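Local coordinates for GDP-mannose-dependent alpha-(1-6)-phosphatidylinositol monomannoside mannosyltransferase (PDB 3OKP), which is a mannosyltransferase of the GT-B glycosyltransferase fold, built from two Rossmann-like domains, at residues H76-I81 and A99-T104. Numbering follows the deposited sequence.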
ATOM      1  N   HIS A  76       3.557 -22.445 -21.687  1.00 12.11           N
ATOM      2  CA  HIS A  76       4.170 -23.780 -21.736  1.00 12.91           C
ATOM      3  C   HIS A  76       5.139 -23.988 -20.574  1.00 12.69           C
ATOM      4  O   HIS A  76       5.122 -25.038 -19.921  1.00 12.88           O
ATOM      5  CB  HIS A  76       4.897 -24.000 -23.073  1.00 13.43           C
ATOM      6  CG  HIS A  76       5.535 -25.351 -23.205  1.00 14.53           C
ATOM      7  ND1 HIS A  76       5.036 -26.333 -24.032  1.00 15.55           N
ATOM      8  CD2 HIS A  76       6.633 -25.883 -22.613  1.00 15.54           C
ATOM      9  CE1 HIS A  76       5.798 -27.410 -23.948  1.00 16.27           C
ATOM     10  NE2 HIS A  76       6.771 -27.164 -23.090  1.00 15.92           N
ATOM     11  N   ALA A  77       5.982 -22.985 -20.332  1.00 12.36           N
ATOM     12  CA  ALA A  77       6.964 -23.027 -19.255  1.00 12.29           C
ATOM     13  C   ALA A  77       6.280 -23.081 -17.891  1.00 11.95           C
ATOM     14  O   ALA A  77       6.710 -23.827 -17.007  1.00 11.85           O
ATOM     15  CB  ALA A  77       7.901 -21.831 -19.339  1.00 12.09           C
ATOM     16  N   MET A  78       5.216 -22.291 -17.734  1.00 11.57           N
ATOM     17  CA  MET A  78       4.400 -22.307 -16.518  1.00 11.35           C
ATOM     18  C   MET A  78       3.780 -23.687 -16.295  1.00 11.89           C
ATOM     19  O   MET A  78       3.813 -24.216 -15.181  1.00 11.78           O
ATOM     20  CB  MET A  78       3.300 -21.243 -16.586  1.00 10.92           C
ATOM     21  CG  MET A  78       2.427 -21.176 -15.335  1.00 10.74           C
ATOM     22  SD  MET A  78       0.921 -20.207 -15.528  1.00 10.35           S
ATOM     23  CE  MET A  78      -0.005 -21.214 -16.687  1.00 10.79           C
ATOM     24  N   ALA A  79       3.230 -24.259 -17.365  1.00 12.55           N
ATOM     25  CA  ALA A  79       2.591 -25.572 -17.328  1.00 13.40           C
ATOM     26  C   ALA A  79       3.540 -26.680 -16.865  1.00 14.08           C
ATOM     27  O   ALA A  79       3.150 -27.545 -16.081  1.00 14.31           O
ATOM     28  CB  ALA A  79       1.996 -25.914 -18.696  1.00 13.81           C
ATOM     29  N   GLU A  80       4.781 -26.649 -17.350  1.00 14.58           N
ATOM     30  CA  GLU A  80       5.756 -27.681 -16.993  1.00 15.39           C
ATOM     31  C   GLU A  80       6.238 -27.576 -15.545  1.00 15.09           C
ATOM     32  O   GLU A  80       6.542 -28.594 -14.920  1.00 15.37           O
ATOM     33  CB  GLU A  80       6.934 -27.699 -17.972  1.00 15.85           C
ATOM     34  CG  GLU A  80       6.634 -28.441 -19.281  1.00 17.75           C
ATOM     35  CD  GLU A  80       6.208 -29.889 -19.063  1.00 19.27           C
ATOM     36  OE1 GLU A  80       6.975 -30.656 -18.441  1.00 19.51           O
ATOM     37  OE2 GLU A  80       5.102 -30.260 -19.514  1.00 20.17           O
ATOM     38  N   ILE A  81       6.291 -26.353 -15.019  1.00 14.42           N
ATOM     39  CA  ILE A  81       6.620 -26.127 -13.610  1.00 14.32           C
ATOM     40  C   ILE A  81       5.497 -26.658 -12.713  1.00 14.48           C
ATOM     41  O   ILE A  81       5.761 -27.330 -11.710  1.00 14.49           O
ATOM     42  CB  ILE A  81       6.901 -24.629 -13.308  1.00 13.78           C
ATOM     43  CG1 ILE A  81       8.148 -24.153 -14.067  1.00 14.04           C
ATOM     44  CG2 ILE A  81       7.075 -24.401 -11.800  1.00 13.21           C
ATOM     45  CD1 ILE A  81       8.275 -22.630 -14.174  1.00 13.53           C
ATOM     46  N   ALA A  99      -2.871 -13.165 -15.833  1.00 10.99           N
ATOM     47  CA  ALA A  99      -3.917 -14.123 -15.458  1.00 10.93           C
ATOM     48  C   ALA A  99      -4.768 -14.597 -16.643  1.00 11.29           C
ATOM     49  O   ALA A  99      -5.662 -15.425 -16.478  1.00 11.20           O
ATOM     50  CB  ALA A  99      -4.796 -13.563 -14.341  1.00 10.93           C
ATOM     51  N   LEU A 100      -4.481 -14.075 -17.836  1.00 11.47           N
ATOM     52  CA  LEU A 100      -5.055 -14.615 -19.070  1.00 12.12           C
ATOM     53  C   LEU A 100      -4.495 -16.010 -19.388  1.00 12.20           C
ATOM     54  O   LEU A 100      -4.982 -16.688 -20.291  1.00 12.79           O
ATOM     55  CB  LEU A 100      -4.843 -13.655 -20.249  1.00 12.36           C
ATOM     56  CG  LEU A 100      -5.621 -12.331 -20.237  1.00 12.67           C
ATOM     57  CD1 LEU A 100      -5.051 -11.355 -21.269  1.00 13.44           C
ATOM     58  CD2 LEU A 100      -7.114 -12.543 -20.463  1.00 13.04           C
ATOM     59  N   MET A 101      -3.477 -16.426 -18.632  1.00 12.06           N
ATOM     60  CA  MET A 101      -2.912 -17.776 -18.722  1.00 12.18           C
ATOM     61  C   MET A 101      -3.549 -18.742 -17.711  1.00 12.20           C
ATOM     62  O   MET A 101      -3.062 -19.860 -17.520  1.00 12.16           O
ATOM     63  CB  MET A 101      -1.393 -17.743 -18.505  1.00 11.99           C
ATOM     64  CG  MET A 101      -0.605 -16.908 -19.514  1.00 11.92           C
ATOM     65  SD  MET A 101       1.173 -17.256 -19.483  1.00 12.44           S
ATOM     66  CE  MET A 101       1.639 -16.633 -17.864  1.00 11.25           C
ATOM     67  N   ALA A 102      -4.637 -18.316 -17.069  1.00 12.26           N
ATOM     68  CA  ALA A 102      -5.297 -19.129 -16.039  1.00 12.27           C
ATOM     69  C   ALA A 102      -5.881 -20.435 -16.588  1.00 12.79           C
ATOM     70  O   ALA A 102      -5.871 -21.463 -15.904  1.00 12.89           O
ATOM     71  CB  ALA A 102      -6.367 -18.323 -15.321  1.00 12.38           C
ATOM     72  N   GLY A 103      -6.384 -20.388 -17.820  1.00 12.94           N
ATOM     73  CA  GLY A 103      -6.871 -21.583 -18.510  1.00 13.49           C
ATOM     74  C   GLY A 103      -5.807 -22.663 -18.622  1.00 13.54           C
ATOM     75  O   GLY A 103      -6.067 -23.828 -18.322  1.00 13.83           O
ATOM     76  N   THR A 104      -4.607 -22.263 -19.039  1.00 13.27           N
ATOM     77  CA  THR A 104      -3.453 -23.162 -19.146  1.00 13.54           C
ATOM     78  C   THR A 104      -3.085 -23.764 -17.789  1.00 13.37           C
ATOM     79  O   THR A 104      -2.728 -24.941 -17.703  1.00 13.68           O
ATOM     80  CB  THR A 104      -2.222 -22.432 -19.741  1.00 13.30           C
ATOM     81  OG1 THR A 104      -2.550 -21.923 -21.040  1.00 13.87           O
ATOM     82  CG2 THR A 104      -1.017 -23.370 -19.859  1.00 13.58           C
TER
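The carbonyl oxygen of Met101 is met by a methyl group: CE of Met78 lies 3.4 Å from Met101 O. No hydrogen bond joins segments 76-81 and 99-104, so this is a van der Waals contact at a polar atom. Met78 reaches across from helix 72-84. Its CG is anti to the backbone N (chi1 -179°) and chi2 is also extended, which carries SD well away from its own helix. The bend at chi3 (68°) then turns CE into the start of helix 102-107. There CE also meets the side chain of Thr104, at 4.0 Å from Thr104 CB, and CB of Met101 at 4.2 Å. Met101 is the N-cap residue of that helix. The bond from Ala102 N to Ala99 O closes a turn that runs through Met101 into the helix.

Both helices belong to the N-terminal Rossmann-like domain of the GT-B fold. Helix 72-84 leads into strand 89-92, and helix 102-107 follows that strand. Beneath them, Met78 and Met101 both rest on Val10 and Phe92, from neighbouring parallel strands of the central sheet. The pocket of guanosine-5'-diphosphate-alpha-d-mannose lies elsewhere, among 15 residues between 205 and 298.

Ala79 makes the second link between the helices. Its CB meets Thr104 CG2 at 4.1 Å. Chi1 of -59° sets Thr104 OG1 beside the backbone N and leaves CG2 anti to it, so the methyl is the branch turned to helix 72-84.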